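Local atomic coordinates of Mgp-operon protein 3 (Mycoplasma pneumoniae, PDB entry 6RJ1), a protein that probably serves as a surface adhesin, helping this human pathogen attach to host cells, apparently through recognition of sugars. Residues G861-T866 against I891-T896. Residues are numbered along the deposited sequence; the frame is centred on the assembly and turned at random.
Sequences GLWFYT and ITVSRT
CH2, at the six-membered end of the Trp-863 indole, lies over one face of the Arg-895 guanidinium, 3.7 Å from Arg-895 CZ and displaced toward the rim of that group. The two side chains cross at about a right angle, with their planes 35° apart. CG of Trp-863 is anti to the carbonyl carbon, beside the backbone N; with chi2 at -96° the six-membered ring lies next to the partner strand, CE3 3.4 Å from Val-893 O at the ring edge. On the same side of the sheet, Val-893 CB packs against Trp-863 CB, while its CG2 branch, anti to the carbonyl carbon, lies 3.8 Å from Tyr-865 CE1. Val-802 of strand 799-805 touches Trp-863, Tyr-865 and Val-893 on this face, packing a neighbouring sheet against it. Across the opposite face Phe-864 and Thr-892 run side by side, Phe-864 CE1 near Thr-892 OG1, a hydroxyl whose hydrogen bonds go to Asn-920 ND2 and Gly-961 O.

Between these two layers of side chains, Trp-863/Val-893 and Tyr-865/Ile-891 form two antiparallel hydrogen-bonded pairs flanking the non-hydrogen-bonded pair Phe-864/Thr-892. The Tyr-865 N to Ile-891 O bond is nearly straight (2.8 Å, 179° at the hydrogen). On the flank of 862-868 that pairs with strand 851-857, Gly-861 and Leu-862 both face Ile-857, a G1 beta bulge, and Gly-861 O accepts a hydrogen bond from a water that is weakly bonded to Arg-895 N.

Arg-895 NH1 also hydrogen-bonds Tyr-856 OH. Asp-787 makes a long, weak ion pair with NE, and Arg-811 brings a like charge close to it. Polar partners and the CH2 edge of the indole over one face probably limit the guanidinium's rotation, and the carboxylate probably offsets only part of the positive charge gathered here.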
ATOM      1  N   GLY A 861       6.846 -26.520  -5.903  1.00 79.50           N
ATOM      2  CA  GLY A 861       5.775 -25.721  -5.314  1.00 78.71           C
ATOM      3  C   GLY A 861       6.269 -24.717  -4.288  1.00 80.64           C
ATOM      4  O   GLY A 861       5.524 -24.349  -3.375  1.00 79.36           O
ATOM      5  N   LEU A 862       7.535 -24.267  -4.447  1.00 76.04           N
ATOM      6  CA  LEU A 862       8.203 -23.342  -3.538  1.00 74.86           C
ATOM      7  C   LEU A 862       8.454 -21.993  -4.142  1.00 77.18           C
ATOM      8  O   LEU A 862       8.830 -21.883  -5.309  1.00 77.74           O
ATOM      9  CB  LEU A 862       9.536 -23.921  -3.031  1.00 74.92           C
ATOM     10  CG  LEU A 862       9.517 -25.326  -2.442  1.00 79.38           C
ATOM     11  CD1 LEU A 862      10.916 -25.871  -2.322  1.00 79.33           C
ATOM     12  CD2 LEU A 862       8.795 -25.364  -1.106  1.00 80.87           C
ATOM     13  N   TRP A 863       8.261 -20.965  -3.326  1.00 72.16           N
ATOM     14  CA  TRP A 863       8.511 -19.577  -3.664  1.00 71.39           C
ATOM     15  C   TRP A 863       9.886 -19.209  -3.097  1.00 73.54           C
ATOM     16  O   TRP A 863      10.240 -19.646  -1.992  1.00 72.61           O
ATOM     17  CB  TRP A 863       7.450 -18.674  -3.026  1.00 70.45           C
ATOM     18  CG  TRP A 863       6.076 -18.755  -3.620  1.00 71.57           C
ATOM     19  CD1 TRP A 863       5.548 -17.928  -4.567  1.00 74.50           C
ATOM     20  CD2 TRP A 863       5.001 -19.599  -3.179  1.00 71.48           C
ATOM     21  NE1 TRP A 863       4.221 -18.229  -4.774  1.00 73.94           N
ATOM     22  CE2 TRP A 863       3.856 -19.245  -3.929  1.00 75.36           C
ATOM     23  CE3 TRP A 863       4.890 -20.618  -2.212  1.00 72.72           C
ATOM     24  CZ2 TRP A 863       2.621 -19.889  -3.763  1.00 74.62           C
ATOM     25  CZ3 TRP A 863       3.671 -21.265  -2.057  1.00 74.25           C
ATOM     26  CH2 TRP A 863       2.552 -20.895  -2.820  1.00 74.94           C
ATOM     27  N   PHE A 864      10.653 -18.404  -3.851  1.00 68.60           N
ATOM     28  CA  PHE A 864      11.966 -17.925  -3.433  1.00 67.48           C
ATOM     29  C   PHE A 864      12.003 -16.411  -3.506  1.00 68.63           C
ATOM     30  O   PHE A 864      11.786 -15.840  -4.575  1.00 68.07           O
ATOM     31  CB  PHE A 864      13.088 -18.577  -4.256  1.00 69.51           C
ATOM     32  CG  PHE A 864      13.188 -20.072  -4.076  1.00 71.55           C
ATOM     33  CD1 PHE A 864      13.802 -20.616  -2.954  1.00 74.86           C
ATOM     34  CD2 PHE A 864      12.674 -20.939  -5.034  1.00 74.29           C
ATOM     35  CE1 PHE A 864      13.884 -22.001  -2.784  1.00 76.35           C
ATOM     36  CE2 PHE A 864      12.756 -22.324  -4.863  1.00 77.26           C
ATOM     37  CZ  PHE A 864      13.362 -22.847  -3.740  1.00 75.63           C
ATOM     38  N   TYR A 865      12.223 -15.763  -2.350  1.00 64.40           N
ATOM     39  CA  TYR A 865      12.278 -14.304  -2.201  1.00 63.77           C
ATOM     40  C   TYR A 865      13.717 -13.848  -2.062  1.00 69.42           C
ATOM     41  O   TYR A 865      14.369 -14.162  -1.062  1.00 68.85           O
ATOM     42  CB  TYR A 865      11.451 -13.852  -0.992  1.00 63.87           C
ATOM     43  CG  TYR A 865       9.960 -13.896  -1.225  1.00 64.32           C
ATOM     44  CD1 TYR A 865       9.257 -15.101  -1.158  1.00 66.34           C
ATOM     45  CD2 TYR A 865       9.243 -12.733  -1.494  1.00 63.99           C
ATOM     46  CE1 TYR A 865       7.881 -15.148  -1.393  1.00 67.93           C
ATOM     47  CE2 TYR A 865       7.867 -12.766  -1.712  1.00 64.63           C
ATOM     48  CZ  TYR A 865       7.189 -13.975  -1.663  1.00 72.73           C
ATOM     49  OH  TYR A 865       5.834 -14.008  -1.888  1.00 70.27           O
ATOM     50  N   THR A 866      14.219 -13.136  -3.081  1.00 66.59           N
ATOM     51  CA  THR A 866      15.583 -12.630  -3.102  1.00 66.40           C
ATOM     52  C   THR A 866      15.613 -11.191  -2.617  1.00 70.31           C
ATOM     53  O   THR A 866      14.864 -10.349  -3.106  1.00 70.45           O
ATOM     54  CB  THR A 866      16.223 -12.851  -4.473  1.00 75.44           C
ATOM     55  OG1 THR A 866      16.092 -14.231  -4.828  1.00 77.86           O
ATOM     56  CG2 THR A 866      17.691 -12.461  -4.502  1.00 70.65           C
ATOM     57  N   ILE A 891      14.741 -15.943   1.165  1.00 68.04           N
ATOM     58  CA  ILE A 891      13.691 -16.588   1.955  1.00 67.10           C
ATOM     59  C   ILE A 891      12.940 -17.606   1.084  1.00 73.87           C
ATOM     60  O   ILE A 891      12.637 -17.327  -0.072  1.00 74.40           O
ATOM     61  CB  ILE A 891      12.751 -15.547   2.626  1.00 68.54           C
ATOM     62  CG1 ILE A 891      13.428 -14.929   3.873  1.00 67.97           C
ATOM     63  CG2 ILE A 891      11.367 -16.143   2.968  1.00 68.20           C
ATOM     64  CD1 ILE A 891      12.746 -13.688   4.482  1.00 71.30           C
ATOM     65  N   THR A 892      12.660 -18.783   1.636  1.00 71.78           N
ATOM     66  CA  THR A 892      11.890 -19.822   0.965  1.00 72.09           C
ATOM     67  C   THR A 892      10.502 -19.873   1.596  1.00 77.17           C
ATOM     68  O   THR A 892      10.384 -19.901   2.825  1.00 77.76           O
ATOM     69  CB  THR A 892      12.620 -21.174   1.037  1.00 78.08           C
ATOM     70  OG1 THR A 892      13.821 -21.070   0.288  1.00 79.64           O
ATOM     71  CG2 THR A 892      11.790 -22.330   0.479  1.00 74.60           C
ATOM     72  N   VAL A 893       9.457 -19.885   0.760  1.00 72.93           N
ATOM     73  CA  VAL A 893       8.089 -20.001   1.246  1.00 72.34           C
ATOM     74  C   VAL A 893       7.508 -21.350   0.794  1.00 76.77           C
ATOM     75  O   VAL A 893       7.549 -21.677  -0.389  1.00 76.12           O
ATOM     76  CB  VAL A 893       7.199 -18.777   0.922  1.00 75.73           C
ATOM     77  CG1 VAL A 893       5.777 -18.989   1.425  1.00 75.66           C
ATOM     78  CG2 VAL A 893       7.781 -17.502   1.533  1.00 75.34           C
ATOM     79  N   SER A 894       7.018 -22.146   1.747  1.00 73.66           N
ATOM     80  CA  SER A 894       6.457 -23.468   1.480  1.00 73.36           C
ATOM     81  C   SER A 894       5.024 -23.566   1.988  1.00 77.30           C
ATOM     82  O   SER A 894       4.655 -22.854   2.915  1.00 76.03           O
ATOM     83  CB  SER A 894       7.316 -24.544   2.139  1.00 76.99           C
ATOM     84  OG  SER A 894       7.622 -24.240   3.492  1.00 86.75           O
ATOM     85  N   ARG A 895       4.225 -24.457   1.392  1.00 74.47           N
ATOM     86  CA  ARG A 895       2.840 -24.690   1.799  1.00 73.97           C
ATOM     87  C   ARG A 895       2.793 -25.555   3.058  1.00 81.45           C
ATOM     88  O   ARG A 895       3.622 -26.454   3.222  1.00 80.97           O
ATOM     89  CB  ARG A 895       2.068 -25.399   0.681  1.00 70.29           C
ATOM     90  CG  ARG A 895       1.656 -24.519  -0.474  1.00 72.58           C
ATOM     91  CD  ARG A 895       0.910 -25.335  -1.507  1.00 74.02           C
ATOM     92  NE  ARG A 895       0.310 -24.498  -2.549  1.00 80.92           N
ATOM     93  CZ  ARG A 895       0.944 -24.075  -3.638  1.00 83.24           C
ATOM     94  NH1 ARG A 895       2.216 -24.388  -3.837  1.00 61.16           N
ATOM     95  NH2 ARG A 895       0.316 -23.323  -4.528  1.00 72.43           N
ATOM     96  N   THR A 896       1.814 -25.295   3.940  1.00 81.65           N
ATOM     97  CA  THR A 896       1.569 -26.063   5.173  1.00 83.02           C
ATOM     98  C   THR A 896       0.062 -26.268   5.352  1.00 90.65           C
ATOM     99  O   THR A 896      -0.732 -25.453   4.876  1.00 90.34           O
ATOM    100  CB  THR A 896       2.185 -25.390   6.431  1.00 91.40           C
ATOM    101  OG1 THR A 896       1.649 -24.081   6.613  1.00 92.01           O
ATOM    102  CG2 THR A 896       3.714 -25.346   6.415  1.00 89.60           C
TER
HETATM  103  O   HOH W   1       4.817 -26.402  -1.251  1.00 67.27           O